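Local coordinates for tail fiber protein (Pseudomonas aeruginosa, PDB 6CL6) that forms a trimeric receptor-binding fiber of the R2 pyocin, a contractile injection system, and probably recognises the surface of target bacterial cells, at residues F36-A41 / V55-L59; G190-F195 / W206-H211; R299-T305 / V364-F370; S97-V103 / L115-D121. All coordinates share one frame. Residues are numbered along the deposited sequence.

The four contacts lie in series along a very elongated trimeric fiber. Interactions 1 and 4 belong to the same antiparallel sheet, at the two strands that are outermost within this chain, with centres about 18 Å apart; interaction 2 involves the outermost strand of the next sheet, about 38 Å from interaction 4 between centres. Interaction 3 lies far off in the C-terminal region, its centre about 122 Å from that of interaction 2. Interactions 1 and 3 are mostly buried, 2 and 4 partly. Interaction 1 is apolar, its polar links running through waters alone; 2 and 4 pair strands over two bridges, with a tryptophan and a charged cluster each; 3 is a full strand ladder. All touch the third subunit.

Interaction 1 of 4, residues F36-A41 / V55-L59; sequences FARGLA and VPLML
A loop folds against the start of strand 57-60, joined by apolar side chains and two waters. F36-R38 closes a 3-10 segment with G39 N bonded to F36 O at 3.2 Å; G39 then takes positive phi (80/11), L40 is extended (-89/124) and A41 bends the chain (-90/49). V55 is extended and sets CB 4.0 Å from F36 CD2. P56 (-79/-6) turns the chain and makes a CH-pi contact: its CD stands 3.6 Å from the F36 ring centroid, 17° off the normal, with F36 at chi1 p. L57 begins the strand; with chi1 t and chi2 p, its CD2 reaches G39 O at 3.4 Å and its CG lies 3.9 Å from A41 CB. One water donates to L57 O (3.0 Å) and L40 O (2.6 Å). L59 CB meets A41 CB at 3.8 Å, and a second water links L59 N (3.1 Å) to A41 O (2.8 Å). Strand 57-60 pairs with strand 72-79 through M58 and I74, while L57 packs on M77 of the second subunit and F36 on A37 of the third, at the trimer interface.

Interaction 2 of 4, residues G190-F195 / W206-H211; sequences GESFYF and WRRMWH
This is the open end of a beta hairpin, strands 193-199 and 202-208, the latter outermost in a mixed sheet within this chain, with R208 and W210 making backbone hydrogen bonds to the third subunit. The segments run antiparallel, end-to-end directions 140° apart. Y194 and R208 form a non-hydrogen-bonded pair (CA-CA 4.8 Å); F195 and R207 form a hydrogen-bonded pair (CA-CA 5.3 Å), with F195 N to R207 O at 3.1 Å and R207 N to F195 O at 2.9 Å. M209 N to F193 O, 3.0 Å, continues the ladder. Before it, G190 has positive phi (68/18), E191 is helical (-48/-48) and S192 fully extended (-174/-169).

Y194 (chi1 m) and R208 (all-trans to chi3) share one face. E191 OE2 receives R208 NH2 at 2.9 Å and R208 NE at 3.1 Å in a salt bridge, while Y194 OH donates to E191 OE1 at 2.5 Å; R208 NH2 also pairs with D214. W206 (chi1 m) lays CE3 3.5 Å from Y194 CB, its NE1 bonded to N162. On the other face F195 (chi1 p) takes R207 CB over its ring, 3.6 Å from the centroid, whereas R207 NE bonds to G190 of the third subunit. M209 packs on M209 of both other subunits. S192 OG donates to M209 O at 2.7 Å, and H211 NE2 points almost straight (179°) at E191 O, 2.8 Å away.

Interaction 3 of 4, residues R299-T305 / V364-F370; sequences RQWGQVT and VLSWEAF
Six backbone hydrogen bonds carry this antiparallel ladder: Q300 N to A369 O 2.8 Å and A369 N to Q300 O 2.9 Å, G302 N to W367 O 3.2 Å and W367 N to G302 O 3.0 Å, V304 N to L365 O and L365 N to V304 O both 2.8 Å. Non-hydrogen-bonded pairs, from R299-F370 to T305-V364, alternate with them; the strand axes approach to 4.6 Å at 155°. On the W301 face, a long salt bridge has weak hydrogen bonds, R299 NH2 to E368 OE2 3.3 Å and R299 NE to E368 OE2 3.4 Å; R299 NH1 bridges to E368 of the third subunit, and E368 OE1 bonds to Y328. On the opposite face, W367 (chi1 p) lays its ring over W301 CA and G302 C. A CB on G302 would clash, 2.8 Å from W367 CZ2, so glycine makes room for the indole. A water joins W367 NE1 (2.9 Å) to Q303 O (2.8 Å). These strands of the C-terminal region, assigned to the putative gp53-like tail fiber family (H-type lectin clan), thus turn a largely apolar face into the subunit and charges toward its partners.

Interaction 4 of 4, residues S97-V103 / L115-D121; sequences SEMYVRV and LPWQRCD
W117, Y100 and R102 bury the most surface where strand 99-104 meets the short strand 118-119. The segments run antiparallel (155°), with Y100-R119 a non-hydrogen-bonded pair (CA-CA 4.3 Å) and V101-Q118 a hydrogen-bonded one: V101 N to Q118 O 2.8 Å, Q118 N to V101 O 2.7 Å. C120 N to M99 O (2.7 Å) and L115 N to V103 O (2.8 Å) extend the pairing. W117 (chi1 m) lies under R102, whose CG sits 3.5 Å from the six-membered ring centroid; R102 NE and NH2 bond to Q88 and N51. Y100 (chi1 m) sets CB 3.6 Å from W117 CE3, and Y100 OH donates to E98 OE1 at 2.7 Å; E98 OE2 bonds to T96 and salt-bridges R70. D121 OD1 accepts M99 N at 3.1 Å and R119 NE at 2.8 Å. Within this chain 118-119 is outermost in its antiparallel sheet, R119 making a backbone hydrogen bond to the third subunit; 99-104 pairs on its other side with 85-92.

Interaction 1 of 4, residues F36-A41 / V55-L59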
# COMPACT_ATOMS: atom_id res chain seq x y z
N PHE A 36 12.81 71.90 -35.73
CA PHE A 36 12.22 71.04 -34.70
C PHE A 36 10.72 71.28 -34.55
O PHE A 36 9.98 70.38 -34.13
CB PHE A 36 12.94 71.25 -33.36
CG PHE A 36 13.05 72.68 -32.93
CD1 PHE A 36 11.95 73.34 -32.36
CD2 PHE A 36 14.24 73.36 -33.06
CE1 PHE A 36 12.06 74.65 -31.92
CE2 PHE A 36 14.35 74.68 -32.65
CZ PHE A 36 13.26 75.31 -32.06
N ALA A 37 10.25 72.48 -34.88
CA ALA A 37 8.81 72.75 -34.81
C ALA A 37 8.04 72.15 -35.97
O ALA A 37 6.80 72.09 -35.91
CB ALA A 37 8.57 74.26 -34.75
N ARG A 38 8.73 71.66 -37.00
CA ARG A 38 8.11 70.90 -38.08
C ARG A 38 8.19 69.40 -37.82
O ARG A 38 7.79 68.61 -38.66
CB ARG A 38 8.80 71.25 -39.40
CG ARG A 38 8.83 72.75 -39.73
CD ARG A 38 9.74 73.03 -40.91
NE ARG A 38 9.33 72.33 -42.10
CZ ARG A 38 10.06 72.24 -43.21
NH1 ARG A 38 11.24 72.84 -43.28
NH2 ARG A 38 9.60 71.56 -44.28
N GLY A 39 8.71 69.00 -36.67
CA GLY A 39 8.96 67.59 -36.42
C GLY A 39 10.22 67.04 -37.05
O GLY A 39 10.43 65.81 -37.02
N LEU A 40 11.09 67.90 -37.57
CA LEU A 40 12.34 67.47 -38.20
C LEU A 40 13.45 67.39 -37.16
O LEU A 40 13.75 68.37 -36.47
CB LEU A 40 12.74 68.44 -39.31
CG LEU A 40 11.76 68.48 -40.50
CD1 LEU A 40 12.19 69.62 -41.45
CD2 LEU A 40 11.72 67.20 -41.19
N ALA A 41 14.07 66.21 -37.06
CA ALA A 41 15.10 65.95 -36.06
C ALA A 41 16.47 66.30 -36.62
O ALA A 41 17.41 65.53 -36.55
CB ALA A 41 15.03 64.50 -35.60
N VAL A 55 17.29 72.00 -27.77
CA VAL A 55 16.20 72.07 -28.72
C VAL A 55 15.25 70.91 -28.42
O VAL A 55 15.68 69.89 -27.86
CB VAL A 55 16.72 72.03 -30.16
CG1 VAL A 55 17.60 73.24 -30.43
CG2 VAL A 55 17.51 70.73 -30.41
N PRO A 56 13.97 71.02 -28.77
CA PRO A 56 13.01 70.04 -28.29
C PRO A 56 13.00 68.74 -29.05
O PRO A 56 12.36 67.80 -28.59
CB PRO A 56 11.67 70.76 -28.42
CG PRO A 56 11.89 71.82 -29.45
CD PRO A 56 13.33 72.24 -29.30
N LEU A 57 13.75 68.61 -30.14
CA LEU A 57 13.85 67.37 -30.88
C LEU A 57 15.25 67.25 -31.47
O LEU A 57 15.78 68.18 -32.07
CB LEU A 57 12.76 67.32 -31.98
CG LEU A 57 12.72 66.06 -32.82
CD1 LEU A 57 12.27 64.88 -32.05
CD2 LEU A 57 11.83 66.24 -34.00
N MET A 58 15.89 66.10 -31.23
CA MET A 58 17.13 65.74 -31.89
C MET A 58 17.08 64.24 -32.20
O MET A 58 16.20 63.50 -31.73
CB MET A 58 18.35 66.05 -31.03
CG MET A 58 18.35 65.30 -29.71
SD MET A 58 19.77 65.68 -28.67
CE MET A 58 19.73 67.47 -28.63
N LEU A 59 18.02 63.81 -33.04
CA LEU A 59 18.23 62.41 -33.38
C LEU A 59 19.71 62.11 -33.15
O LEU A 59 20.56 62.83 -33.66
CB LEU A 59 17.88 62.10 -34.83
CG LEU A 59 18.24 60.73 -35.44
CD1 LEU A 59 17.45 59.61 -34.80
CD2 LEU A 59 18.02 60.76 -36.94
O HOH W 1 15.56 69.33 -34.80
O HOH W 2 19.24 66.15 -34.57

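Interaction 2 of 4, residues G190-F195 / W206-H211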
# COMPACT_ATOMS: atom_id res chain seq x y z
N GLY A 190 -2.08 18.93 -18.27
CA GLY A 190 -1.86 18.69 -16.86
C GLY A 190 -1.00 17.50 -16.55
O GLY A 190 -1.04 16.98 -15.43
N GLU A 191 -0.24 17.01 -17.53
CA GLU A 191 0.64 15.87 -17.29
C GLU A 191 1.44 16.11 -16.03
O GLU A 191 1.52 15.26 -15.16
CB GLU A 191 1.57 15.63 -18.49
CG GLU A 191 2.40 14.34 -18.36
CD GLU A 191 3.66 14.51 -17.51
OE1 GLU A 191 4.27 15.61 -17.55
OE2 GLU A 191 4.06 13.55 -16.83
N SER A 192 2.03 17.29 -15.91
CA SER A 192 2.50 17.84 -14.64
C SER A 192 2.99 19.27 -14.87
O SER A 192 2.71 19.87 -15.90
CB SER A 192 3.61 16.99 -14.02
OG SER A 192 3.73 17.37 -12.65
N PHE A 193 3.66 19.80 -13.85
CA PHE A 193 4.22 21.15 -13.76
C PHE A 193 5.66 20.93 -13.36
O PHE A 193 5.94 20.13 -12.46
CB PHE A 193 3.44 21.97 -12.72
CG PHE A 193 3.76 23.45 -12.72
CD1 PHE A 193 4.92 23.94 -12.19
CD2 PHE A 193 2.82 24.35 -13.23
CE1 PHE A 193 5.18 25.33 -12.20
CE2 PHE A 193 3.07 25.71 -13.22
CZ PHE A 193 4.25 26.18 -12.70
N TYR A 194 6.59 21.56 -14.10
CA TYR A 194 8.02 21.31 -13.96
C TYR A 194 8.80 22.58 -13.69
O TYR A 194 8.41 23.65 -14.16
CB TYR A 194 8.61 20.71 -15.24
CG TYR A 194 8.06 19.34 -15.61
CD1 TYR A 194 6.82 19.21 -16.25
CD2 TYR A 194 8.77 18.22 -15.35
CE1 TYR A 194 6.34 17.99 -16.58
CE2 TYR A 194 8.30 16.98 -15.71
CZ TYR A 194 7.09 16.87 -16.31
OH TYR A 194 6.61 15.61 -16.67
N PHE A 195 9.95 22.44 -13.03
CA PHE A 195 10.80 23.60 -12.84
C PHE A 195 12.29 23.23 -12.86
O PHE A 195 12.68 22.11 -12.52
CB PHE A 195 10.41 24.36 -11.55
CG PHE A 195 10.46 23.55 -10.34
CD1 PHE A 195 9.37 22.77 -9.96
CD2 PHE A 195 11.59 23.55 -9.53
CE1 PHE A 195 9.44 21.98 -8.79
CE2 PHE A 195 11.66 22.78 -8.37
CZ PHE A 195 10.58 21.99 -8.00
N TRP A 206 15.24 18.92 -14.63
CA TRP A 206 13.86 19.31 -14.35
C TRP A 206 13.36 18.56 -13.12
O TRP A 206 13.68 17.39 -12.92
CB TRP A 206 12.97 19.01 -15.55
CG TRP A 206 13.13 19.89 -16.74
CD1 TRP A 206 13.80 19.61 -17.90
CD2 TRP A 206 12.53 21.19 -16.93
NE1 TRP A 206 13.68 20.67 -18.79
CE2 TRP A 206 12.90 21.64 -18.21
CE3 TRP A 206 11.75 22.02 -16.12
CZ2 TRP A 206 12.52 22.90 -18.70
CZ3 TRP A 206 11.35 23.24 -16.59
CH2 TRP A 206 11.73 23.68 -17.87
N ARG A 207 12.61 19.27 -12.27
CA ARG A 207 11.86 18.68 -11.18
C ARG A 207 10.40 18.56 -11.63
O ARG A 207 9.83 19.49 -12.21
CB ARG A 207 11.95 19.52 -9.92
CG ARG A 207 13.36 19.67 -9.39
CD ARG A 207 14.02 18.32 -9.15
NE ARG A 207 14.80 18.34 -7.92
CZ ARG A 207 15.63 17.38 -7.55
NH1 ARG A 207 15.81 16.33 -8.34
NH2 ARG A 207 16.30 17.49 -6.41
N ARG A 208 9.82 17.40 -11.39
CA ARG A 208 8.45 17.11 -11.77
C ARG A 208 7.56 17.07 -10.53
O ARG A 208 7.77 16.24 -9.63
CB ARG A 208 8.38 15.77 -12.52
CG ARG A 208 6.98 15.46 -13.01
CD ARG A 208 6.94 14.08 -13.64
NE ARG A 208 5.62 13.81 -14.18
CZ ARG A 208 4.56 13.51 -13.43
NH1 ARG A 208 4.67 13.47 -12.12
NH2 ARG A 208 3.38 13.27 -13.99
N MET A 209 6.57 17.94 -10.50
CA MET A 209 5.60 17.93 -9.40
C MET A 209 4.83 16.61 -9.35
O MET A 209 4.43 16.08 -10.38
CB MET A 209 4.63 19.10 -9.56
CG MET A 209 3.58 19.22 -8.48
SD MET A 209 2.23 20.35 -8.91
CE MET A 209 3.02 21.91 -9.10
N TRP A 210 4.64 16.08 -8.14
CA TRP A 210 3.69 15.00 -7.90
C TRP A 210 2.31 15.63 -7.67
O TRP A 210 2.18 16.55 -6.85
CB TRP A 210 4.05 14.17 -6.67
CG TRP A 210 5.22 13.27 -6.81
CD1 TRP A 210 6.34 13.25 -6.02
CD2 TRP A 210 5.39 12.25 -7.77
NE1 TRP A 210 7.20 12.27 -6.45
CE2 TRP A 210 6.64 11.63 -7.53
CE3 TRP A 210 4.60 11.76 -8.84
CZ2 TRP A 210 7.13 10.60 -8.34
CZ3 TRP A 210 5.08 10.72 -9.61
CH2 TRP A 210 6.33 10.15 -9.35
N HIS A 211 1.29 15.13 -8.36
CA HIS A 211 -0.05 15.65 -8.18
C HIS A 211 -1.07 14.53 -8.12
O HIS A 211 -0.75 13.34 -8.26
CB HIS A 211 -0.38 16.69 -9.28
CG HIS A 211 -0.33 16.14 -10.66
ND1 HIS A 211 -1.34 15.36 -11.18
CD2 HIS A 211 0.60 16.25 -11.63
CE1 HIS A 211 -1.02 15.00 -12.41
NE2 HIS A 211 0.14 15.53 -12.71

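Interaction 3 of 4, residues R299-T305 / V364-F370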
# COMPACT_ATOMS: atom_id res chain seq x y z
N ARG A 299 -15.12 -78.93 36.41
CA ARG A 299 -14.71 -80.12 37.14
C ARG A 299 -14.85 -79.86 38.63
O ARG A 299 -14.54 -78.76 39.11
CB ARG A 299 -13.27 -80.53 36.84
CG ARG A 299 -13.03 -80.95 35.39
CD ARG A 299 -11.71 -81.70 35.25
NE ARG A 299 -11.72 -83.04 35.86
CZ ARG A 299 -12.12 -84.16 35.25
NH1 ARG A 299 -12.55 -84.13 33.99
NH2 ARG A 299 -12.07 -85.32 35.90
N GLN A 300 -15.32 -80.87 39.36
CA GLN A 300 -15.55 -80.72 40.79
C GLN A 300 -15.06 -81.99 41.48
O GLN A 300 -14.83 -83.01 40.84
CB GLN A 300 -17.04 -80.50 41.10
CG GLN A 300 -17.74 -79.49 40.21
CD GLN A 300 -19.05 -78.97 40.82
OE1 GLN A 300 -19.09 -78.61 41.99
NE2 GLN A 300 -20.11 -78.96 40.04
N TRP A 301 -14.88 -81.89 42.80
CA TRP A 301 -14.35 -83.02 43.57
C TRP A 301 -14.73 -82.86 45.03
O TRP A 301 -15.13 -81.79 45.48
CB TRP A 301 -12.82 -83.10 43.45
CG TRP A 301 -12.17 -81.82 43.80
CD1 TRP A 301 -11.72 -81.44 45.03
CD2 TRP A 301 -11.90 -80.72 42.91
NE1 TRP A 301 -11.20 -80.16 44.95
CE2 TRP A 301 -11.28 -79.72 43.67
CE3 TRP A 301 -12.11 -80.51 41.55
CZ2 TRP A 301 -10.89 -78.49 43.10
CZ3 TRP A 301 -11.72 -79.30 40.99
CH2 TRP A 301 -11.11 -78.32 41.77
N GLY A 302 -14.59 -83.97 45.75
CA GLY A 302 -14.93 -84.01 47.16
C GLY A 302 -14.65 -85.40 47.70
O GLY A 302 -14.04 -86.23 47.03
N GLN A 303 -15.09 -85.62 48.93
CA GLN A 303 -14.97 -86.93 49.57
C GLN A 303 -16.27 -87.24 50.28
O GLN A 303 -17.04 -86.34 50.61
CB GLN A 303 -13.81 -86.99 50.56
CG GLN A 303 -12.47 -86.52 50.04
CD GLN A 303 -12.34 -84.99 50.08
OE1 GLN A 303 -12.76 -84.34 51.05
NE2 GLN A 303 -11.76 -84.41 49.02
N VAL A 304 -16.52 -88.53 50.53
CA VAL A 304 -17.77 -88.95 51.15
C VAL A 304 -17.52 -90.25 51.90
O VAL A 304 -16.77 -91.11 51.44
CB VAL A 304 -18.89 -89.08 50.09
CG1 VAL A 304 -18.61 -90.19 49.12
CG2 VAL A 304 -20.24 -89.26 50.75
N THR A 305 -18.16 -90.38 53.06
CA THR A 305 -18.14 -91.65 53.81
C THR A 305 -19.29 -92.51 53.32
O THR A 305 -20.46 -92.09 53.35
CB THR A 305 -18.25 -91.40 55.31
OG1 THR A 305 -17.11 -90.65 55.76
CG2 THR A 305 -18.27 -92.75 56.08
N VAL A 364 -14.12 -94.13 53.38
CA VAL A 364 -14.11 -92.81 52.76
C VAL A 364 -13.69 -92.97 51.31
O VAL A 364 -12.62 -93.52 51.03
CB VAL A 364 -13.19 -91.84 53.49
CG1 VAL A 364 -13.12 -90.55 52.71
CG2 VAL A 364 -13.71 -91.58 54.92
N LEU A 365 -14.52 -92.48 50.39
CA LEU A 365 -14.22 -92.47 48.97
C LEU A 365 -14.12 -91.03 48.49
O LEU A 365 -14.94 -90.17 48.84
CB LEU A 365 -15.30 -93.20 48.17
CG LEU A 365 -15.19 -94.75 48.15
CD1 LEU A 365 -15.33 -95.35 49.55
CD2 LEU A 365 -16.24 -95.32 47.20
N SER A 366 -13.09 -90.75 47.71
CA SER A 366 -13.02 -89.47 47.02
C SER A 366 -13.68 -89.62 45.65
O SER A 366 -13.91 -90.74 45.17
CB SER A 366 -11.58 -88.99 46.88
OG SER A 366 -10.80 -89.92 46.15
N TRP A 367 -14.00 -88.48 45.04
CA TRP A 367 -14.69 -88.49 43.78
C TRP A 367 -14.35 -87.25 42.96
O TRP A 367 -13.94 -86.22 43.50
CB TRP A 367 -16.21 -88.58 44.01
CG TRP A 367 -16.78 -87.42 44.75
CD1 TRP A 367 -17.08 -87.38 46.08
CD2 TRP A 367 -17.11 -86.14 44.23
NE1 TRP A 367 -17.60 -86.15 46.41
CE2 TRP A 367 -17.62 -85.36 45.29
CE3 TRP A 367 -17.04 -85.57 42.96
CZ2 TRP A 367 -18.04 -84.04 45.12
CZ3 TRP A 367 -17.46 -84.23 42.79
CH2 TRP A 367 -17.95 -83.50 43.87
N GLU A 368 -14.52 -87.38 41.64
CA GLU A 368 -14.43 -86.27 40.72
C GLU A 368 -15.62 -86.34 39.76
O GLU A 368 -16.11 -87.43 39.43
CB GLU A 368 -13.14 -86.32 39.90
CG GLU A 368 -11.98 -85.57 40.49
CD GLU A 368 -10.85 -85.42 39.48
OE1 GLU A 368 -10.06 -86.38 39.30
OE2 GLU A 368 -10.77 -84.37 38.82
N ALA A 369 -16.08 -85.18 39.32
CA ALA A 369 -17.18 -85.09 38.38
C ALA A 369 -16.91 -83.93 37.43
O ALA A 369 -16.19 -83.00 37.78
CB ALA A 369 -18.52 -84.87 39.09
N PHE A 370 -17.47 -84.02 36.22
CA PHE A 370 -17.30 -82.95 35.25
C PHE A 370 -18.61 -82.75 34.50
O PHE A 370 -19.46 -83.63 34.43
CB PHE A 370 -16.12 -83.24 34.30
CG PHE A 370 -16.31 -84.46 33.43
CD1 PHE A 370 -16.02 -85.73 33.93
CD2 PHE A 370 -16.77 -84.33 32.13
CE1 PHE A 370 -16.20 -86.85 33.14
CE2 PHE A 370 -16.96 -85.44 31.33
CZ PHE A 370 -16.67 -86.71 31.83
O HOH W 3 -18.53 -84.83 48.77

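Interaction 4 of 4, residues S97-V103 / L115-D121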
# COMPACT_ATOMS: atom_id res chain seq x y z
N SER A 97 10.70 48.84 -32.14
CA SER A 97 9.82 49.95 -31.71
C SER A 97 9.90 50.03 -30.20
O SER A 97 9.27 49.23 -29.49
CB SER A 97 8.36 49.71 -32.14
OG SER A 97 8.25 49.65 -33.56
N GLU A 98 10.71 50.98 -29.70
CA GLU A 98 10.98 51.12 -28.28
C GLU A 98 10.86 52.57 -27.84
O GLU A 98 11.12 53.49 -28.62
CB GLU A 98 12.39 50.65 -27.93
CG GLU A 98 12.58 49.18 -28.10
CD GLU A 98 14.01 48.72 -27.90
OE1 GLU A 98 14.73 49.29 -27.06
OE2 GLU A 98 14.41 47.79 -28.63
N MET A 99 10.53 52.76 -26.56
CA MET A 99 10.43 54.09 -25.94
C MET A 99 11.03 54.08 -24.55
O MET A 99 10.85 53.11 -23.79
CB MET A 99 8.97 54.54 -25.84
CG MET A 99 8.76 55.90 -25.18
SD MET A 99 7.01 56.33 -24.90
CE MET A 99 6.46 56.48 -26.59
N TYR A 100 11.71 55.18 -24.21
CA TYR A 100 12.34 55.41 -22.92
C TYR A 100 12.02 56.84 -22.46
O TYR A 100 11.72 57.71 -23.27
CB TYR A 100 13.88 55.23 -22.99
CG TYR A 100 14.27 53.84 -23.38
CD1 TYR A 100 14.22 53.43 -24.71
CD2 TYR A 100 14.70 52.91 -22.41
CE1 TYR A 100 14.57 52.14 -25.08
CE2 TYR A 100 15.07 51.62 -22.77
CZ TYR A 100 14.99 51.24 -24.12
OH TYR A 100 15.30 49.96 -24.50
N VAL A 101 12.14 57.06 -21.16
CA VAL A 101 11.94 58.38 -20.56
C VAL A 101 13.01 58.62 -19.51
O VAL A 101 13.47 57.68 -18.83
CB VAL A 101 10.52 58.51 -19.97
CG1 VAL A 101 10.36 57.57 -18.76
CG2 VAL A 101 10.24 59.94 -19.58
N ARG A 102 13.44 59.89 -19.38
CA ARG A 102 14.37 60.28 -18.30
C ARG A 102 14.15 61.76 -17.94
O ARG A 102 13.29 62.46 -18.50
CB ARG A 102 15.82 60.01 -18.63
CG ARG A 102 16.47 60.96 -19.62
CD ARG A 102 17.98 60.81 -19.65
NE ARG A 102 18.56 61.73 -20.63
CZ ARG A 102 19.84 61.94 -20.79
NH1 ARG A 102 20.71 61.28 -20.07
NH2 ARG A 102 20.24 62.81 -21.69
N VAL A 103 14.94 62.23 -16.98
CA VAL A 103 14.70 63.53 -16.38
C VAL A 103 16.00 64.09 -15.83
O VAL A 103 16.84 63.36 -15.29
CB VAL A 103 13.60 63.46 -15.31
CG1 VAL A 103 14.06 62.63 -14.15
CG2 VAL A 103 13.21 64.87 -14.85
N LEU A 115 18.85 61.58 -14.46
CA LEU A 115 18.59 60.24 -13.95
C LEU A 115 18.69 59.23 -15.07
O LEU A 115 18.69 59.59 -16.25
CB LEU A 115 17.24 60.20 -13.30
CG LEU A 115 16.94 61.22 -12.23
CD1 LEU A 115 15.58 60.93 -11.60
CD2 LEU A 115 18.06 61.25 -11.15
N PRO A 116 18.86 57.94 -14.76
CA PRO A 116 18.96 56.94 -15.81
C PRO A 116 17.67 56.82 -16.60
O PRO A 116 16.56 57.07 -16.10
CB PRO A 116 19.25 55.63 -15.05
CG PRO A 116 19.71 56.06 -13.71
CD PRO A 116 19.00 57.33 -13.42
N TRP A 117 17.81 56.41 -17.86
CA TRP A 117 16.64 56.17 -18.69
C TRP A 117 15.79 55.04 -18.12
O TRP A 117 16.30 54.01 -17.66
CB TRP A 117 17.08 55.82 -20.10
CG TRP A 117 17.67 56.90 -20.88
CD1 TRP A 117 18.98 57.16 -21.04
CD2 TRP A 117 16.96 57.89 -21.64
NE1 TRP A 117 19.15 58.24 -21.86
CE2 TRP A 117 17.92 58.70 -22.25
CE3 TRP A 117 15.61 58.16 -21.85
CZ2 TRP A 117 17.59 59.77 -23.06
CZ3 TRP A 117 15.28 59.23 -22.67
CH2 TRP A 117 16.27 60.02 -23.25
N GLN A 118 14.48 55.23 -18.17
CA GLN A 118 13.51 54.22 -17.78
C GLN A 118 12.75 53.78 -19.03
O GLN A 118 12.33 54.60 -19.86
CB GLN A 118 12.55 54.80 -16.74
CG GLN A 118 11.34 53.94 -16.37
CD GLN A 118 11.70 52.64 -15.68
OE1 GLN A 118 12.17 51.70 -16.30
NE2 GLN A 118 11.56 52.62 -14.37
N ARG A 119 12.56 52.49 -19.16
CA ARG A 119 11.89 51.97 -20.34
C ARG A 119 10.39 52.15 -20.23
O ARG A 119 9.81 51.94 -19.16
CB ARG A 119 12.18 50.48 -20.52
CG ARG A 119 11.62 49.98 -21.81
CD ARG A 119 12.54 49.01 -22.45
NE ARG A 119 11.95 48.45 -23.66
CZ ARG A 119 12.33 47.29 -24.20
NH1 ARG A 119 13.28 46.60 -23.61
NH2 ARG A 119 11.75 46.84 -25.31
N CYS A 120 9.75 52.50 -21.36
CA CYS A 120 8.31 52.69 -21.40
C CYS A 120 7.58 51.58 -22.14
O CYS A 120 6.55 51.11 -21.65
CB CYS A 120 7.98 54.03 -22.06
SG CYS A 120 8.59 55.43 -21.11
N ASP A 121 8.06 51.13 -23.28
CA ASP A 121 7.33 50.13 -24.01
C ASP A 121 7.32 48.80 -23.22
O ASP A 121 8.22 48.50 -22.45
CB ASP A 121 7.91 49.94 -25.40
CG ASP A 121 9.27 49.29 -25.39
OD1 ASP A 121 10.29 50.01 -25.22
OD2 ASP A 121 9.33 48.05 -25.53
O HOH W 4 9.49 46.69 -28.53
O HOH W 5 20.49 59.32 -18.04